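Local coordinates for periplasmic binding protein (Sulfurospirillum deleyianum, PDB 4PAG) that probably captures a small solute outside the cytoplasmic membrane for an ABC transporter and holds a histidine between its lobes in this crystal, at residues K159-V162 with A163-P166; G199-L202 with V203-V207; A281-I284 with A285-L288. All coordinates share one frame; numbering follows the deposited sequence.

Contact 1. Residues K159-V162 with A163-P166; sequences KTFV and ASIP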
loop_
_atom_site.group_PDB
_atom_site.type_symbol
_atom_site.label_atom_id
_atom_site.label_comp_id
_atom_site.label_asym_id
_atom_site.label_seq_id
_atom_site.Cartn_x
_atom_site.Cartn_y
_atom_site.Cartn_z
ATOM N N LYS A 159 -2.571 16.490 4.424
ATOM C CA LYS A 159 -3.899 17.073 4.186
ATOM C C LYS A 159 -3.871 18.599 4.205
ATOM O O LYS A 159 -4.463 19.257 3.348
ATOM C CB LYS A 159 -4.898 16.578 5.227
ATOM C CG LYS A 159 -6.337 16.973 4.935
ATOM C CD LYS A 159 -7.302 16.482 6.005
ATOM C CE LYS A 159 -8.738 16.687 5.542
ATOM N NZ LYS A 159 -9.710 16.730 6.667
ATOM N N THR A 160 -3.181 19.150 5.190
ATOM C CA THR A 160 -3.044 20.588 5.317
ATOM C C THR A 160 -2.253 21.166 4.142
ATOM O O THR A 160 -2.656 22.174 3.572
ATOM C CB THR A 160 -2.407 20.959 6.664
ATOM O OG1 THR A 160 -3.277 20.510 7.711
ATOM C CG2 THR A 160 -2.225 22.463 6.794
ATOM N N PHE A 161 -1.158 20.515 3.756
ATOM C CA PHE A 161 -0.397 20.962 2.585
ATOM C C PHE A 161 -1.222 20.922 1.283
ATOM O O PHE A 161 -1.264 21.904 0.536
ATOM C CB PHE A 161 0.896 20.160 2.405
ATOM C CG PHE A 161 1.567 20.413 1.086
ATOM C CD1 PHE A 161 2.131 21.646 0.819
ATOM C CD2 PHE A 161 1.584 19.441 0.095
ATOM C CE1 PHE A 161 2.731 21.903 -0.396
ATOM C CE2 PHE A 161 2.174 19.698 -1.129
ATOM C CZ PHE A 161 2.751 20.932 -1.371
ATOM N N VAL A 162 -1.874 19.795 1.013
ATOM C CA VAL A 162 -2.657 19.648 -0.216
ATOM C C VAL A 162 -3.799 20.680 -0.281
ATOM O O VAL A 162 -4.062 21.260 -1.344
ATOM C CB VAL A 162 -3.170 18.199 -0.394
ATOM C CG1 VAL A 162 -4.175 18.109 -1.528
ATOM C CG2 VAL A 162 -2.000 17.270 -0.675
ATOM N N ALA A 163 -4.444 20.940 0.854
ATOM C CA ALA A 163 -5.471 21.990 0.928
ATOM C C ALA A 163 -4.957 23.376 0.518
ATOM O O ALA A 163 -5.732 24.202 0.041
ATOM C CB ALA A 163 -6.080 22.049 2.325
ATOM N N SER A 164 -3.663 23.635 0.691
ATOM C CA SER A 164 -3.077 24.925 0.298
ATOM C C SER A 164 -2.813 25.074 -1.211
ATOM O O SER A 164 -2.427 26.154 -1.668
ATOM C CB SER A 164 -1.786 25.188 1.082
ATOM O OG SER A 164 -0.686 24.456 0.564
ATOM N N ILE A 165 -3.011 24.004 -1.978
ATOM C CA ILE A 165 -2.820 24.039 -3.434
ATOM C C ILE A 165 -4.186 24.209 -4.099
ATOM O O ILE A 165 -4.995 23.286 -4.055
ATOM C CB ILE A 165 -2.187 22.726 -3.969
ATOM C CG1 ILE A 165 -0.980 22.295 -3.129
ATOM C CG2 ILE A 165 -1.793 22.875 -5.433
ATOM C CD1 ILE A 165 0.150 23.294 -3.113
ATOM N N PRO A 166 -4.443 25.371 -4.735
ATOM C CA PRO A 166 -5.704 25.554 -5.456
ATOM C C PRO A 166 -5.925 24.471 -6.507
ATOM O O PRO A 166 -4.959 23.982 -7.106
ATOM C CB PRO A 166 -5.534 26.912 -6.141
ATOM C CG PRO A 166 -4.468 27.615 -5.379
ATOM C CD PRO A 166 -3.562 26.548 -4.845
#
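Phe-161, Val-162, Ser-164 and Ile-165 make a local contact where helix 141-163 ends and the chain turns off toward strand 172-176, a helix terminus secured by backbone bonds, one hydroxyl and a small apolar pair. Ala-163 N still gives a bond of helical i to i-4 spacing to Lys-159 O, 3.0 Å and fairly straight. Beyond it the bonding shortens to i-3: Ile-165 N reaches Val-162 O at 3.0 Å, while Ser-164 N keeps a weak bond to Thr-160 O beside a better one to Phe-161 O. That last carbonyl also receives the hydroxyl of Ser-164, with OG 2.6 Å from Phe-161 O, in the carbonyl plane and on a lone pair, whereas Ser-164 N comes from above the plane. Serine suits the place because its short side chain, with OG between its own N and carbonyl carbon (chi1 78°), turns the hydroxyl back onto the carbonyl one turn earlier. The Phe-161 ring, its CG anti to the backbone N (chi1 169°), leans toward the outgoing chain and meets Ile-165 obliquely, CZ lying 3.9 Å from CD1. With an alanine here instead of Ile-165, the CZ end of the ring would probably lose its apolar neighbour, and a gap would open beside Tyr-289 and Arg-292. The chemistry thus divides in two: backbone and hydroxyl bonds occupy successive carbonyls, and the buried phenylalanine and isoleucine tie the departing chain to the helix.

Contact 2. Residues G199-L202 with V203-V207; sequences GGNL and VHKCV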
loop_
_atom_site.group_PDB
_atom_site.type_symbol
_atom_site.label_atom_id
_atom_site.label_comp_id
_atom_site.label_asym_id
_atom_site.label_seq_id
_atom_site.Cartn_x
_atom_site.Cartn_y
_atom_site.Cartn_z
ATOM N N GLY A 199 -2.303 15.242 -3.749
ATOM C CA GLY A 199 -2.666 16.455 -4.482
ATOM C C GLY A 199 -2.495 16.351 -5.989
ATOM O O GLY A 199 -2.417 17.363 -6.680
ATOM N N GLY A 200 -2.453 15.130 -6.508
ATOM C CA GLY A 200 -2.328 14.920 -7.936
ATOM C C GLY A 200 -3.646 15.057 -8.676
ATOM O O GLY A 200 -4.715 14.751 -8.137
ATOM N N ASN A 201 -3.557 15.536 -9.910
ATOM C CA ASN A 201 -4.657 15.496 -10.859
ATOM C C ASN A 201 -4.397 14.314 -11.792
ATOM O O ASN A 201 -3.660 14.415 -12.794
ATOM C CB ASN A 201 -4.739 16.822 -11.612
ATOM C CG ASN A 201 -5.834 16.849 -12.646
ATOM O OD1 ASN A 201 -6.482 15.852 -12.921
ATOM N ND2 ASN A 201 -6.040 18.011 -13.242
ATOM N N LEU A 202 -4.974 13.174 -11.431
ATOM C CA LEU A 202 -4.753 11.936 -12.173
ATOM C C LEU A 202 -5.418 12.029 -13.548
ATOM O O LEU A 202 -6.614 12.266 -13.645
ATOM C CB LEU A 202 -5.296 10.753 -11.380
ATOM C CG LEU A 202 -4.386 10.236 -10.272
ATOM C CD1 LEU A 202 -5.178 9.400 -9.277
ATOM C CD2 LEU A 202 -3.251 9.413 -10.872
ATOM N N VAL A 203 -4.645 11.840 -14.613
ATOM C CA VAL A 203 -5.128 12.205 -15.947
ATOM C C VAL A 203 -6.213 11.302 -16.546
ATOM O O VAL A 203 -7.006 11.776 -17.356
ATOM C CB VAL A 203 -3.977 12.363 -16.961
ATOM C CG1 VAL A 203 -3.116 13.547 -16.559
ATOM C CG2 VAL A 203 -3.142 11.090 -17.076
ATOM N N HIS A 204 -6.239 10.025 -16.165
ATOM C CA HIS A 204 -7.212 9.070 -16.693
ATOM C C HIS A 204 -8.442 9.016 -15.765
ATOM O O HIS A 204 -8.358 8.549 -14.620
ATOM C CB HIS A 204 -6.557 7.693 -16.842
ATOM C CG HIS A 204 -7.368 6.697 -17.612
ATOM N ND1 HIS A 204 -7.624 6.816 -18.962
ATOM C CD2 HIS A 204 -7.953 5.541 -17.217
ATOM C CE1 HIS A 204 -8.351 5.784 -19.362
ATOM N NE2 HIS A 204 -8.566 4.996 -18.321
ATOM N N LYS A 205 -9.573 9.500 -16.273
ATOM C CA LYS A 205 -10.778 9.716 -15.466
ATOM C C LYS A 205 -11.786 8.577 -15.626
ATOM O O LYS A 205 -12.352 8.387 -16.700
ATOM C CB LYS A 205 -11.448 11.042 -15.845
ATOM C CG LYS A 205 -10.523 12.252 -15.852
ATOM C CD LYS A 205 -9.914 12.493 -14.483
ATOM C CE LYS A 205 -9.326 13.885 -14.348
ATOM N NZ LYS A 205 -8.647 14.028 -13.027
ATOM N N CYS A 206 -12.000 7.827 -14.553
ATOM C CA CYS A 206 -13.012 6.756 -14.512
ATOM C C CYS A 206 -13.089 6.231 -13.085
ATOM O O CYS A 206 -12.391 6.739 -12.202
ATOM C CB CYS A 206 -12.687 5.604 -15.484
ATOM S SG CYS A 206 -10.957 5.047 -15.523
ATOM N N VAL A 207 -13.942 5.233 -12.860
ATOM C CA VAL A 207 -14.039 4.553 -11.567
ATOM C C VAL A 207 -13.643 3.091 -11.751
ATOM O O VAL A 207 -14.161 2.391 -12.623
ATOM C CB VAL A 207 -15.463 4.638 -10.961
ATOM C CG1 VAL A 207 -15.533 3.900 -9.628
ATOM C CG2 VAL A 207 -15.869 6.089 -10.754
#
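Lys-205 NZ is gripped by two carbonyl oxygens, lying 2.8 Å from the side-chain OD1 of Asn-201 and also 2.8 Å from the backbone O of Leu-202. The ammonium group meets the amide of Asn-201 nearly along the C=O axis, at a C=O...N angle of 160°. The approach to the carbonyl of Leu-202 is more bent, and the nitrogen there is tilted from the carbonyl plane. Both acceptors are neutral, so their dipoles probably help to stabilise the ammonium charge; the Lys-205 side chain also touches Asp-187. Holding NZ from two directions restrains the end of an otherwise flexible chain. Lysine fits because its length is needed to turn back from the loop to the strand. A bend at chi2 (-60°) swings the outer chain round, after which it runs extended, and CE passes 3.2 Å from Leu-202 O. With chi1 of 178° the amide of Asn-201 extends away from its own N, and OD1 meets NZ, the two side chains crossing at about a right angle. Leu-202 and Val-203 supply the buried apolar part: Leu-202 packs on Val-173, and Val-203 on Lys-172 and Tyr-174, all of strand 172-176. Before the strand, Gly-199 has a positive phi and closes helix 193-197 in a Schellman motif, a conformation in which a CB would be jammed against the preceding carbonyl. After the strand, Cys-206 forms a disulfide with Cys-186, and its N is hydrogen-bonded to OD1 of Asp-187. Strand 201-202 is an outermost strand of a four-stranded parallel sheet: Asn-201 and Val-203 make backbone bonds to Val-173 of the neighbouring strand, while helix 193-197 leads in from one end and the disulfide-linked loop leads away from the other.

Contact 3. Residues A281-I284 with A285-L288; sequences AHWI and ASKL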
loop_
_atom_site.group_PDB
_atom_site.type_symbol
_atom_site.label_atom_id
_atom_site.label_comp_id
_atom_site.label_asym_id
_atom_site.label_seq_id
_atom_site.Cartn_x
_atom_site.Cartn_y
_atom_site.Cartn_z
ATOM N N ALA A 281 2.689 8.634 0.041
ATOM C CA ALA A 281 1.952 9.821 -0.410
ATOM C C ALA A 281 2.777 11.095 -0.209
ATOM O O ALA A 281 2.695 12.023 -1.015
ATOM C CB ALA A 281 0.617 9.924 0.295
ATOM N N HIS A 282 3.587 11.133 0.845
ATOM C CA HIS A 282 4.532 12.243 1.027
ATOM C C HIS A 282 5.593 12.254 -0.066
ATOM O O HIS A 282 5.908 13.312 -0.636
ATOM C CB HIS A 282 5.194 12.203 2.403
ATOM C CG HIS A 282 4.395 12.879 3.466
ATOM N ND1 HIS A 282 4.436 14.240 3.670
ATOM C CD2 HIS A 282 3.517 12.387 4.370
ATOM C CE1 HIS A 282 3.623 14.558 4.661
ATOM N NE2 HIS A 282 3.053 13.451 5.101
ATOM N N TRP A 283 6.144 11.084 -0.358
ATOM C CA TRP A 283 7.101 10.950 -1.458
ATOM C C TRP A 283 6.498 11.453 -2.773
ATOM O O TRP A 283 7.127 12.246 -3.493
ATOM C CB TRP A 283 7.567 9.502 -1.586
ATOM C CG TRP A 283 8.424 9.258 -2.783
ATOM C CD1 TRP A 283 9.746 9.575 -2.921
ATOM C CD2 TRP A 283 8.025 8.655 -4.015
ATOM N NE1 TRP A 283 10.194 9.199 -4.157
ATOM C CE2 TRP A 283 9.158 8.639 -4.855
ATOM C CE3 TRP A 283 6.823 8.131 -4.496
ATOM C CZ2 TRP A 283 9.128 8.108 -6.140
ATOM C CZ3 TRP A 283 6.790 7.617 -5.783
ATOM C CH2 TRP A 283 7.940 7.607 -6.588
ATOM N N ILE A 284 5.279 11.011 -3.079
ATOM C CA ILE A 284 4.554 11.520 -4.257
ATOM C C ILE A 284 4.396 13.056 -4.218
ATOM O O ILE A 284 4.651 13.740 -5.223
ATOM C CB ILE A 284 3.157 10.866 -4.415
ATOM C CG1 ILE A 284 3.291 9.386 -4.794
ATOM C CG2 ILE A 284 2.347 11.570 -5.488
ATOM C CD1 ILE A 284 2.014 8.598 -4.579
ATOM N N ALA A 285 3.964 13.597 -3.080
ATOM C CA ALA A 285 3.794 15.052 -2.949
ATOM C C ALA A 285 5.095 15.811 -3.234
ATOM O O ALA A 285 5.087 16.866 -3.892
ATOM C CB ALA A 285 3.267 15.408 -1.565
ATOM N N SER A 286 6.205 15.261 -2.751
ATOM C CA SER A 286 7.531 15.847 -2.968
ATOM C C SER A 286 7.889 15.894 -4.457
ATOM O O SER A 286 8.588 16.801 -4.895
ATOM C CB SER A 286 8.614 15.092 -2.187
ATOM O OG SER A 286 8.981 13.863 -2.812
ATOM N N LYS A 287 7.405 14.926 -5.225
ATOM C CA LYS A 287 7.646 14.897 -6.665
ATOM C C LYS A 287 6.656 15.778 -7.439
ATOM O O LYS A 287 7.029 16.380 -8.437
ATOM C CB LYS A 287 7.591 13.458 -7.187
ATOM C CG LYS A 287 8.615 12.511 -6.570
ATOM C CD LYS A 287 10.045 13.038 -6.659
ATOM C CE LYS A 287 11.037 12.024 -6.118
ATOM N NZ LYS A 287 12.317 12.683 -5.759
ATOM N N LEU A 288 5.407 15.853 -6.984
ATOM C CA LEU A 288 4.395 16.700 -7.631
ATOM C C LEU A 288 4.623 18.204 -7.391
ATOM O O LEU A 288 4.287 19.031 -8.235
ATOM C CB LEU A 288 2.998 16.317 -7.144
ATOM C CG LEU A 288 2.495 14.890 -7.398
ATOM C CD1 LEU A 288 1.078 14.743 -6.841
ATOM C CD2 LEU A 288 2.535 14.526 -8.871
#
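From Ala-281 to Leu-288 the chain makes the last two turns of helix 277-288, with i to i-4 bonds from Ala-285 N to Ala-281 O (2.9 Å), Ser-286 N to His-282 O and Leu-288 N to Ile-284 O. The bond from Lys-287 N to Trp-283 O is longer, at 3.2 Å. This carbonyl has a second donor, the hydroxyl of Ser-286, whose OG comes to 2.6 Å from Trp-283 O, a way for a partly exposed serine to satisfy itself on its own helix. The aliphatic chain of Lys-287 passes obliquely across the indole: CG sits over one ring face, displaced toward the rim, and CE lies 3.5 Å from Trp-283 NE1, so the lysine meets the tryptophan through its methylenes. Ile-284 and Leu-288 run side by side, CG2 to CD1 3.7 Å, as apolar branches one turn apart. Small Ala-281 and Ala-285 let helix 141-163 come near at Leu-158. ND1 of His-282 is hydrogen-bonded to the Tyr-293 hydroxyl and NE2 to the backbone O of Tyr-154. Trp-283 makes a T-shaped (edge-to-face) stack with Trp-268, and its side chain is about 6 Å from the bound histidine, placing this buried helix next to the ligand cleft of a periplasmic binding protein.

Contact 3 is buried, contacts 1 and 2 only partly so. In all three a side-chain hydroxyl or ammonium group bonds to a carbonyl; the difference lies in the backbone around it. Segment 281-288 keeps regular i to i-4 bonding, contact 1 closes its helix with i to i-3 bonds, and in contact 2, leaving an edge strand, a lysine reaches two carbonyl oxygens. A serine hydroxyl bonding back to the carbonyl three residues earlier recurs in contacts 1 and 3. Contact 2 touches both others through its glycines: Val-162 CG2 packs 3.7 Å from Gly-199 N, and Leu-288 CD1 lies 3.6 Å from Gly-200 N. Contacts 1 and 3 do not touch directly, although their helices meet at Leu-158.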